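Local coordinates for protein myosin regulatory light chain (PDB 2BL0) that serves as a regulatory light chain of myosin II, an EF-hand protein that holds one calcium ion, at residues T76-F85 / Y133-F141. Sequence-based numbering, arbitrary orientation.
Sequences TSEDILRQAF and YDNFINTMF
Glu78 pairs with Phe141 and Phe85 with Tyr133, their CA atoms 6.9 and 7.5 Å apart, so 76-85, starting the first helix of an EF-hand pair, runs antiparallel to 133-141, which holds the short last one. Phe85 and Tyr133 form an offset stack, planes 14° apart; each lays its CB over the other's ring, flat aromatics suiting this reciprocal fit. Branched Ile137 is a knob among Glu78, Leu81, Arg82 and Phe85, while Leu81 CD2 touches Met140 CE and Phe136 CE1, each 3.7 Å away. Long and bent at chi3 (-39°), Arg82 turns its guanidinium edge to two carboxylates, both bonds weak: NH2 to Glu78 OE2 is short (2.9 Å) but bent, NH1 to Asp134 OD1 straighter but long (3.3 Å). Glu78, its CG swung opposite the backbone N (chi1 -167°), slides its aliphatic stem across Phe141, CB 3.5 Å from the ring centroid. Without the ring, as with an alanine here, Glu78 CB and CG would probably lose their cover and Thr76 O its edge contact. In the fold, Phe85 packs on Phe120 of helix 114-124 and, with Tyr133, on Ile96 of strand 96-97, while Met140 meets an aromatic side chain of another protein's chain.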
ATOM      1  N   THR C  76       8.488 -10.334  -4.779  1.00 19.83           N
ATOM      2  CA  THR C  76       9.358  -9.330  -4.187  1.00 20.58           C
ATOM      3  C   THR C  76      10.497 -10.005  -3.436  1.00 21.64           C
ATOM      4  O   THR C  76      10.555 -11.238  -3.325  1.00 21.83           O
ATOM      5  CB  THR C  76       8.558  -8.436  -3.182  1.00 20.64           C
ATOM      6  OG1 THR C  76       8.070  -9.249  -2.099  1.00 19.08           O
ATOM      7  CG2 THR C  76       7.327  -7.808  -3.826  1.00 20.89           C
ATOM      8  N   SER C  77      11.397  -9.189  -2.910  1.00 22.58           N
ATOM      9  CA  SER C  77      12.465  -9.683  -2.034  1.00 23.53           C
ATOM     10  C   SER C  77      11.881 -10.272  -0.747  1.00 23.65           C
ATOM     11  O   SER C  77      10.704 -10.043  -0.405  1.00 22.53           O
ATOM     12  CB  SER C  77      13.479  -8.585  -1.691  1.00 23.66           C
ATOM     13  OG  SER C  77      12.905  -7.290  -1.760  1.00 26.73           O
ATOM     14  N   GLU C  78      12.707 -11.046  -0.044  1.00 23.74           N
ATOM     15  CA  GLU C  78      12.266 -11.692   1.188  1.00 24.24           C
ATOM     16  C   GLU C  78      11.877 -10.657   2.229  1.00 24.44           C
ATOM     17  O   GLU C  78      10.896 -10.843   2.947  1.00 24.63           O
ATOM     18  CB  GLU C  78      13.360 -12.586   1.757  1.00 24.57           C
ATOM     19  CG  GLU C  78      12.882 -13.537   2.849  1.00 25.28           C
ATOM     20  CD  GLU C  78      14.000 -14.390   3.414  1.00 26.79           C
ATOM     21  OE1 GLU C  78      15.038 -14.539   2.736  1.00 28.52           O
ATOM     22  OE2 GLU C  78      13.845 -14.908   4.543  1.00 26.78           O
ATOM     23  N   ASP C  79      12.654  -9.579   2.301  1.00 24.30           N
ATOM     24  CA  ASP C  79      12.435  -8.510   3.279  1.00 24.71           C
ATOM     25  C   ASP C  79      11.133  -7.763   3.035  1.00 24.32           C
ATOM     26  O   ASP C  79      10.474  -7.341   3.977  1.00 24.17           O
ATOM     27  CB  ASP C  79      13.591  -7.492   3.245  1.00 24.93           C
ATOM     28  CG  ASP C  79      14.883  -8.036   3.832  1.00 26.20           C
ATOM     29  OD1 ASP C  79      15.010  -9.267   3.997  1.00 29.42           O
ATOM     30  OD2 ASP C  79      15.839  -7.298   4.160  1.00 26.76           O
ATOM     31  N   ILE C  80      10.774  -7.567   1.773  1.00 24.01           N
ATOM     32  CA  ILE C  80       9.550  -6.837   1.471  1.00 23.61           C
ATOM     33  C   ILE C  80       8.336  -7.683   1.831  1.00 23.21           C
ATOM     34  O   ILE C  80       7.349  -7.154   2.345  1.00 22.75           O
ATOM     35  CB  ILE C  80       9.540  -6.336   0.006  1.00 23.69           C
ATOM     36  CG1 ILE C  80      10.419  -5.080  -0.088  1.00 24.28           C
ATOM     37  CG2 ILE C  80       8.116  -6.005  -0.462  1.00 24.38           C
ATOM     38  CD1 ILE C  80      10.756  -4.645  -1.477  1.00 24.78           C
ATOM     39  N   LEU C  81       8.415  -8.987   1.576  1.00 22.61           N
ATOM     40  CA  LEU C  81       7.338  -9.910   1.925  1.00 22.91           C
ATOM     41  C   LEU C  81       7.207 -10.049   3.444  1.00 23.16           C
ATOM     42  O   LEU C  81       6.094 -10.096   3.981  1.00 22.58           O
ATOM     43  CB  LEU C  81       7.567 -11.271   1.259  1.00 22.31           C
ATOM     44  CG  LEU C  81       6.579 -12.400   1.577  1.00 22.74           C
ATOM     45  CD1 LEU C  81       5.132 -11.989   1.302  1.00 21.98           C
ATOM     46  CD2 LEU C  81       6.919 -13.672   0.812  1.00 21.83           C
ATOM     47  N   ARG C  82       8.345 -10.091   4.136  1.00 23.35           N
ATOM     48  CA  ARG C  82       8.366 -10.169   5.596  1.00 24.03           C
ATOM     49  C   ARG C  82       7.672  -8.968   6.227  1.00 23.97           C
ATOM     50  O   ARG C  82       6.805  -9.125   7.086  1.00 24.10           O
ATOM     51  CB  ARG C  82       9.812 -10.255   6.098  1.00 23.97           C
ATOM     52  CG  ARG C  82       9.966 -10.194   7.629  1.00 25.23           C
ATOM     53  CD  ARG C  82      11.379 -10.515   8.139  1.00 26.49           C
ATOM     54  NE  ARG C  82      12.009 -11.594   7.383  1.00 28.24           N
ATOM     55  CZ  ARG C  82      11.672 -12.880   7.466  1.00 28.74           C
ATOM     56  NH1 ARG C  82      10.712 -13.286   8.294  1.00 29.45           N
ATOM     57  NH2 ARG C  82      12.302 -13.769   6.714  1.00 27.60           N
ATOM     58  N   GLN C  83       8.074  -7.779   5.788  1.00 24.08           N
ATOM     59  CA  GLN C  83       7.465  -6.511   6.193  1.00 24.08           C
ATOM     60  C   GLN C  83       5.964  -6.447   5.903  1.00 23.49           C
ATOM     61  O   GLN C  83       5.220  -5.809   6.653  1.00 23.63           O
ATOM     62  CB  GLN C  83       8.117  -5.345   5.454  0.78 24.44           C
ATOM     63  CG  GLN C  83       9.466  -4.905   5.962  0.78 26.02           C
ATOM     64  CD  GLN C  83       9.951  -3.663   5.236  0.78 27.19           C
ATOM     65  OE1 GLN C  83       9.302  -2.620   5.292  0.78 28.04           O
ATOM     66  NE2 GLN C  83      11.086  -3.775   4.545  0.78 28.37           N
ATOM     67  N   ALA C  84       5.537  -7.051   4.798  1.00 22.67           N
ATOM     68  CA  ALA C  84       4.132  -7.039   4.397  1.00 22.33           C
ATOM     69  C   ALA C  84       3.313  -7.866   5.381  1.00 22.02           C
ATOM     70  O   ALA C  84       2.209  -7.485   5.756  1.00 21.12           O
ATOM     71  CB  ALA C  84       3.963  -7.563   2.989  1.00 22.14           C
ATOM     72  N   PHE C  85       3.872  -8.994   5.813  1.00 22.00           N
ATOM     73  CA  PHE C  85       3.257  -9.790   6.876  1.00 22.06           C
ATOM     74  C   PHE C  85       3.277  -9.027   8.207  1.00 22.48           C
ATOM     75  O   PHE C  85       2.346  -9.151   9.000  1.00 22.75           O
ATOM     76  CB  PHE C  85       3.950 -11.154   7.005  1.00 21.78           C
ATOM     77  CG  PHE C  85       3.519 -12.169   5.956  1.00 20.37           C
ATOM     78  CD1 PHE C  85       4.447 -12.729   5.089  1.00 20.49           C
ATOM     79  CD2 PHE C  85       2.192 -12.564   5.843  1.00 18.58           C
ATOM     80  CE1 PHE C  85       4.063 -13.662   4.143  1.00 18.78           C
ATOM     81  CE2 PHE C  85       1.800 -13.504   4.900  1.00 18.39           C
ATOM     82  CZ  PHE C  85       2.741 -14.062   4.049  1.00 18.80           C
ATOM     83  N   TYR C 133       2.943 -17.789   8.695  1.00 32.20           N
ATOM     84  CA  TYR C 133       3.595 -17.231   7.495  1.00 30.49           C
ATOM     85  C   TYR C 133       5.079 -17.503   7.169  1.00 30.14           C
ATOM     86  O   TYR C 133       5.463 -17.375   6.006  1.00 29.77           O
ATOM     87  CB  TYR C 133       3.311 -15.729   7.382  1.00 30.48           C
ATOM     88  CG  TYR C 133       3.942 -14.846   8.435  1.00 27.96           C
ATOM     89  CD1 TYR C 133       5.239 -14.365   8.281  1.00 25.31           C
ATOM     90  CD2 TYR C 133       3.212 -14.440   9.554  1.00 28.23           C
ATOM     91  CE1 TYR C 133       5.809 -13.530   9.209  1.00 24.96           C
ATOM     92  CE2 TYR C 133       3.774 -13.607  10.497  1.00 26.82           C
ATOM     93  CZ  TYR C 133       5.074 -13.150  10.321  1.00 26.70           C
ATOM     94  OH  TYR C 133       5.640 -12.312  11.257  1.00 26.82           O
ATOM     95  N   ASP C 134       5.918 -17.868   8.141  1.00 29.36           N
ATOM     96  CA  ASP C 134       7.304 -18.229   7.831  1.00 28.84           C
ATOM     97  C   ASP C 134       7.358 -19.529   7.059  1.00 28.09           C
ATOM     98  O   ASP C 134       8.287 -19.738   6.291  1.00 28.20           O
ATOM     99  CB  ASP C 134       8.166 -18.319   9.093  1.00 29.04           C
ATOM    100  CG  ASP C 134       8.562 -16.957   9.614  1.00 30.15           C
ATOM    101  OD1 ASP C 134       9.122 -16.177   8.811  1.00 30.70           O
ATOM    102  OD2 ASP C 134       8.335 -16.578  10.793  1.00 29.79           O
ATOM    103  N   ASN C 135       6.354 -20.386   7.232  1.00 27.47           N
ATOM    104  CA  ASN C 135       6.264 -21.621   6.443  1.00 27.53           C
ATOM    105  C   ASN C 135       6.129 -21.302   4.960  1.00 27.53           C
ATOM    106  O   ASN C 135       6.693 -22.009   4.126  1.00 27.81           O
ATOM    107  CB  ASN C 135       5.086 -22.488   6.893  1.00 27.36           C
ATOM    108  CG  ASN C 135       5.309 -23.092   8.267  1.00 27.10           C
ATOM    109  OD1 ASN C 135       5.952 -22.485   9.117  1.00 27.36           O
ATOM    110  ND2 ASN C 135       4.801 -24.304   8.480  1.00 27.51           N
ATOM    111  N   PHE C 136       5.400 -20.232   4.637  1.00 27.51           N
ATOM    112  CA  PHE C 136       5.301 -19.782   3.239  1.00 27.33           C
ATOM    113  C   PHE C 136       6.585 -19.118   2.739  1.00 27.28           C
ATOM    114  O   PHE C 136       7.087 -19.451   1.659  1.00 27.20           O
ATOM    115  CB  PHE C 136       4.128 -18.816   3.036  1.00 27.40           C
ATOM    116  CG  PHE C 136       4.132 -18.161   1.674  1.00 26.95           C
ATOM    117  CD1 PHE C 136       4.275 -16.789   1.540  1.00 27.56           C
ATOM    118  CD2 PHE C 136       4.033 -18.934   0.525  1.00 27.98           C
ATOM    119  CE1 PHE C 136       4.280 -16.195   0.285  1.00 27.86           C
ATOM    120  CE2 PHE C 136       4.054 -18.348  -0.731  1.00 27.42           C
ATOM    121  CZ  PHE C 136       4.181 -16.979  -0.852  1.00 28.50           C
ATOM    122  N   ILE C 137       7.099 -18.161   3.506  1.00 27.36           N
ATOM    123  CA  ILE C 137       8.274 -17.393   3.094  1.00 27.91           C
ATOM    124  C   ILE C 137       9.459 -18.295   2.842  1.00 29.21           C
ATOM    125  O   ILE C 137      10.130 -18.181   1.818  1.00 29.19           O
ATOM    126  CB  ILE C 137       8.686 -16.387   4.169  1.00 27.86           C
ATOM    127  CG1 ILE C 137       7.628 -15.292   4.349  1.00 27.13           C
ATOM    128  CG2 ILE C 137      10.023 -15.739   3.808  1.00 27.58           C
ATOM    129  CD1 ILE C 137       7.956 -14.351   5.470  1.00 28.35           C
ATOM    130  N   ASN C 138       9.732 -19.168   3.807  1.00 30.27           N
ATOM    131  CA  ASN C 138      10.895 -20.049   3.748  1.00 31.60           C
ATOM    132  C   ASN C 138      10.837 -21.033   2.596  1.00 32.95           C
ATOM    133  O   ASN C 138      11.862 -21.583   2.219  1.00 33.10           O
ATOM    134  CB  ASN C 138      11.081 -20.811   5.063  1.00 31.51           C
ATOM    135  CG  ASN C 138      11.466 -19.903   6.213  1.00 30.87           C
ATOM    136  OD1 ASN C 138      11.347 -20.283   7.378  1.00 30.05           O
ATOM    137  ND2 ASN C 138      11.941 -18.703   5.895  1.00 28.48           N
ATOM    138  N   THR C 139       9.648 -21.244   2.026  1.00 34.52           N
ATOM    139  CA  THR C 139       9.537 -22.079   0.824  1.00 35.74           C
ATOM    140  C   THR C 139      10.056 -21.377  -0.429  1.00 36.55           C
ATOM    141  O   THR C 139      10.237 -22.011  -1.466  1.00 36.62           O
ATOM    142  CB  THR C 139       8.098 -22.581   0.589  1.00 35.87           C
ATOM    143  OG1 THR C 139       7.414 -22.721   1.833  1.00 35.86           O
ATOM    144  CG2 THR C 139       8.132 -24.012   0.058  1.00 37.01           C
ATOM    145  N   MET C 140      10.297 -20.075  -0.324  1.00 37.50           N
ATOM    146  CA  MET C 140      10.801 -19.279  -1.435  1.00 38.38           C
ATOM    147  C   MET C 140      12.245 -18.820  -1.227  1.00 38.84           C
ATOM    148  O   MET C 140      12.988 -18.656  -2.197  1.00 38.72           O
ATOM    149  CB  MET C 140       9.871 -18.081  -1.666  1.00 38.55           C
ATOM    150  CG  MET C 140       9.202 -18.125  -3.010  1.00 39.50           C
ATOM    151  SD  MET C 140       7.718 -17.179  -3.210  1.00 38.46           S
ATOM    152  CE  MET C 140       7.805 -15.922  -1.948  1.00 38.74           C
ATOM    153  N   PHE C 141      12.641 -18.626   0.029  1.00 39.53           N
ATOM    154  CA  PHE C 141      14.015 -18.275   0.372  1.00 40.38           C
ATOM    155  C   PHE C 141      14.547 -19.240   1.442  1.00 40.93           C
ATOM    156  O   PHE C 141      14.590 -18.902   2.630  1.00 40.80           O
ATOM    157  CB  PHE C 141      14.092 -16.823   0.871  1.00 40.49           C
ATOM    158  CG  PHE C 141      13.306 -15.846   0.041  1.00 40.51           C
ATOM    159  CD1 PHE C 141      11.933 -15.726   0.204  1.00 40.87           C
ATOM    160  CD2 PHE C 141      13.937 -15.035  -0.895  1.00 41.11           C
ATOM    161  CE1 PHE C 141      11.198 -14.829  -0.550  1.00 40.68           C
ATOM    162  CE2 PHE C 141      13.198 -14.129  -1.652  1.00 41.76           C
ATOM    163  CZ  PHE C 141      11.830 -14.030  -1.474  1.00 40.85           C
TER